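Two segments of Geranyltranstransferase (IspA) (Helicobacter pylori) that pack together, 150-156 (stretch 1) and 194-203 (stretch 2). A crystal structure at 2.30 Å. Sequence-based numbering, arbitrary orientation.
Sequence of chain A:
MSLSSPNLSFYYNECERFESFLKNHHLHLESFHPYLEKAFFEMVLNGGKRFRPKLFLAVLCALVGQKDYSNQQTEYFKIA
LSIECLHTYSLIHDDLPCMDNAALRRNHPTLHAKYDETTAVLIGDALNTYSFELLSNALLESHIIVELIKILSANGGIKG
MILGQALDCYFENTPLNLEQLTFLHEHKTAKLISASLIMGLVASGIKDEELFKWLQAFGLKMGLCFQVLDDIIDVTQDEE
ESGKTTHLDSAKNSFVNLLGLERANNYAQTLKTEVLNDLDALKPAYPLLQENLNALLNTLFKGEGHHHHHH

Stretch 1 150-156: KILSANG
Stretch 2 194-203: SASLIMGLVA

Both stretches are helical and belong to one chain. They run nearly antiparallel, with an angle of 172° between their N-to-C directions and a closest axis approach of 9.7 Å. The register is set by Ile151 and Ala195, whose CA atoms lie 6.4 Å apart. Most phi values lie between -50° and -75° and most psi values between -25° and -55°; Asn155 (-89/-22) and Gly156 (-97/-6) depart from this in stretch 1.

Each helix carries its own i to i+4 ladder. In stretch 1, Asn155 N donates a hydrogen bond to Ile151 O at 3.1 Å, and Gly156 N to Leu152 O at 2.8 Å. In stretch 2, Met199 N donates a hydrogen bond to Ala195 O at 2.7 Å, and Val202 N to Ile198 O at 3.0 Å. The hydrogen bond from Leu201 N to Leu197 O is weak, at 3.4 Å.

No direct hydrogen bond crosses between the stretches. The contact is mainly apolar and buries 314 Å², both sides summed.

Ile151 is the centre, with 93 Å² covered. Its CB points toward stretch 2. The rotamer is m for chi1 (-67°) and t for chi2 (169°). The side chain sits as a knob in a hole made by Ala195, Ile198, Met199 and Val202. Ile151 CG2 lies 3.8 Å from Ala195 CB, 3.9 Å from Ile198 CD1 and 3.7 Å from Met199 CG. Ile151 CD1 lies 3.8 Å from Val202 CG2. A branched side chain suits this place because its branches together span the hole: CG2 reaches Ala195, CD1 reaches Val202, and both lie near Ile198 and Met199.

Met199 comes next, with 56 Å² covered. It is buried, and its CB points toward stretch 1. Chi1 is -80° (m), chi2 164° (t) and chi3 82° (p). The long, unbranched chain packs on both Ile151 and Leu152; Met199 SD lies 3.8 Å from Leu152 CD1. Leu152 presents its CB sideways, with chi1 -169° (t) and chi2 73° (p), and its CD1 extends to the sulfur.

Ala195 has 42 Å² covered, and its CB points toward stretch 1. This single methyl serves two residues one helical turn apart, for Asn155 CB is also 3.8 Å from Ala195 CB. The small side chain fits the close approach of the backbones here.

Ile198 (chi1 62°, p; chi2 176°, t) and Val202 (chi1 166°, t) complete the hole. Both direct CB toward stretch 1. Their side chains offer methyls to Ile151 and bring no polar atoms.

Asn155 has chi1 -72° (m) and chi2 -83°. Asn155 ND2 donates a hydrogen bond to Ile151 O at 2.7 Å, with an N-H...O angle of 167°, so its amide is tied back to its own helix. Asn155 OD1 accepts a hydrogen bond from a water, 3.1 Å from the water O. The water O and Ser194 OG also form a hydrogen bond, at 2.8 Å; the small hydroxyl of Ser194, with chi1 at 114°, between wells, suits this role. This water bridges the two helices beside the apolar contact.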

# COMPACT_ATOMS: atom_id res chain seq x y z
N LYS A 150 -0.98 8.11 7.82
CA LYS A 150 -0.19 7.61 8.97
C LYS A 150 -0.95 6.56 9.76
O LYS A 150 -0.38 5.54 10.15
CB LYS A 150 0.14 8.74 9.98
CG LYS A 150 1.08 9.83 9.55
CD LYS A 150 1.52 10.62 10.80
CE LYS A 150 2.20 11.93 10.46
NZ LYS A 150 2.81 12.52 11.68
N ILE A 151 -2.23 6.84 10.03
CA ILE A 151 -3.08 5.92 10.80
C ILE A 151 -3.34 4.61 10.04
O ILE A 151 -3.08 3.54 10.58
CB ILE A 151 -4.40 6.59 11.22
CG1 ILE A 151 -4.12 7.70 12.24
CG2 ILE A 151 -5.37 5.56 11.85
CD1 ILE A 151 -5.31 8.56 12.51
N LEU A 152 -3.83 4.70 8.81
CA LEU A 152 -4.21 3.50 8.04
C LEU A 152 -3.01 2.59 7.72
O LEU A 152 -3.09 1.37 7.88
CB LEU A 152 -4.96 3.90 6.76
CG LEU A 152 -5.63 2.72 6.03
CD1 LEU A 152 -6.88 2.20 6.77
CD2 LEU A 152 -5.98 3.12 4.61
N SER A 153 -1.91 3.20 7.29
CA SER A 153 -0.66 2.49 7.05
C SER A 153 -0.07 1.81 8.28
O SER A 153 0.36 0.65 8.17
CB SER A 153 0.38 3.41 6.40
OG SER A 153 0.70 4.52 7.26
N ALA A 154 -0.04 2.50 9.43
CA ALA A 154 0.43 1.87 10.68
C ALA A 154 -0.41 0.67 11.11
O ALA A 154 0.14 -0.35 11.53
CB ALA A 154 0.50 2.86 11.82
N ASN A 155 -1.73 0.80 11.01
CA ASN A 155 -2.65 -0.17 11.56
C ASN A 155 -2.99 -1.31 10.59
O ASN A 155 -3.39 -2.38 11.02
CB ASN A 155 -3.91 0.54 12.03
CG ASN A 155 -3.68 1.37 13.29
OD1 ASN A 155 -3.70 0.84 14.40
ND2 ASN A 155 -3.43 2.66 13.12
N GLY A 156 -2.81 -1.05 9.30
CA GLY A 156 -3.11 -2.05 8.27
C GLY A 156 -1.85 -2.79 7.87
O GLY A 156 -1.91 -3.75 7.11
N SER A 194 -10.23 -0.00 15.22
CA SER A 194 -9.91 1.20 16.02
C SER A 194 -9.38 2.32 15.12
O SER A 194 -9.68 3.49 15.36
CB SER A 194 -9.01 0.88 17.23
OG SER A 194 -7.74 1.46 17.15
N ALA A 195 -8.67 1.95 14.05
CA ALA A 195 -8.24 2.92 13.02
C ALA A 195 -9.41 3.62 12.36
O ALA A 195 -9.43 4.87 12.33
CB ALA A 195 -7.33 2.30 11.97
N SER A 196 -10.38 2.84 11.84
CA SER A 196 -11.68 3.37 11.36
C SER A 196 -12.29 4.44 12.30
O SER A 196 -12.67 5.53 11.85
CB SER A 196 -12.69 2.24 11.17
OG SER A 196 -12.15 1.17 10.39
N LEU A 197 -12.37 4.15 13.59
CA LEU A 197 -12.92 5.09 14.56
C LEU A 197 -12.13 6.38 14.66
O LEU A 197 -12.70 7.45 14.46
CB LEU A 197 -13.06 4.44 15.93
CG LEU A 197 -14.14 3.38 16.02
CD1 LEU A 197 -13.88 2.51 17.21
CD2 LEU A 197 -15.52 3.98 16.16
N ILE A 198 -10.81 6.29 14.89
CA ILE A 198 -9.95 7.50 15.00
C ILE A 198 -9.71 8.27 13.69
O ILE A 198 -9.42 9.49 13.70
CB ILE A 198 -8.62 7.24 15.74
CG1 ILE A 198 -7.77 6.21 14.98
CG2 ILE A 198 -8.89 6.79 17.18
CD1 ILE A 198 -6.39 5.95 15.56
N MET A 199 -9.86 7.56 12.57
CA MET A 199 -9.82 8.19 11.25
C MET A 199 -11.08 9.03 11.08
O MET A 199 -11.05 10.05 10.38
CB MET A 199 -9.66 7.17 10.10
CG MET A 199 -8.23 6.62 9.83
SD MET A 199 -8.26 5.10 8.78
CE MET A 199 -8.40 5.92 7.20
N GLY A 200 -12.18 8.62 11.73
CA GLY A 200 -13.38 9.47 11.86
C GLY A 200 -13.13 10.80 12.61
O GLY A 200 -13.64 11.85 12.20
N LEU A 201 -12.37 10.75 13.70
CA LEU A 201 -12.06 11.99 14.48
C LEU A 201 -11.16 12.93 13.69
O LEU A 201 -11.49 14.08 13.48
CB LEU A 201 -11.43 11.66 15.85
CG LEU A 201 -11.01 12.86 16.74
CD1 LEU A 201 -12.17 13.81 17.02
CD2 LEU A 201 -10.42 12.40 18.04
N VAL A 202 -10.02 12.40 13.24
CA VAL A 202 -9.07 13.10 12.38
C VAL A 202 -9.74 13.78 11.18
O VAL A 202 -9.57 14.99 10.98
CB VAL A 202 -7.92 12.13 11.95
CG1 VAL A 202 -7.10 12.69 10.80
CG2 VAL A 202 -7.02 11.84 13.14
N ALA A 203 -10.53 13.01 10.41
CA ALA A 203 -11.25 13.54 9.24
C ALA A 203 -12.26 14.65 9.56
O ALA A 203 -12.51 15.50 8.71
CB ALA A 203 -11.93 12.42 8.46
O HOH W 1 -4.99 2.10 16.98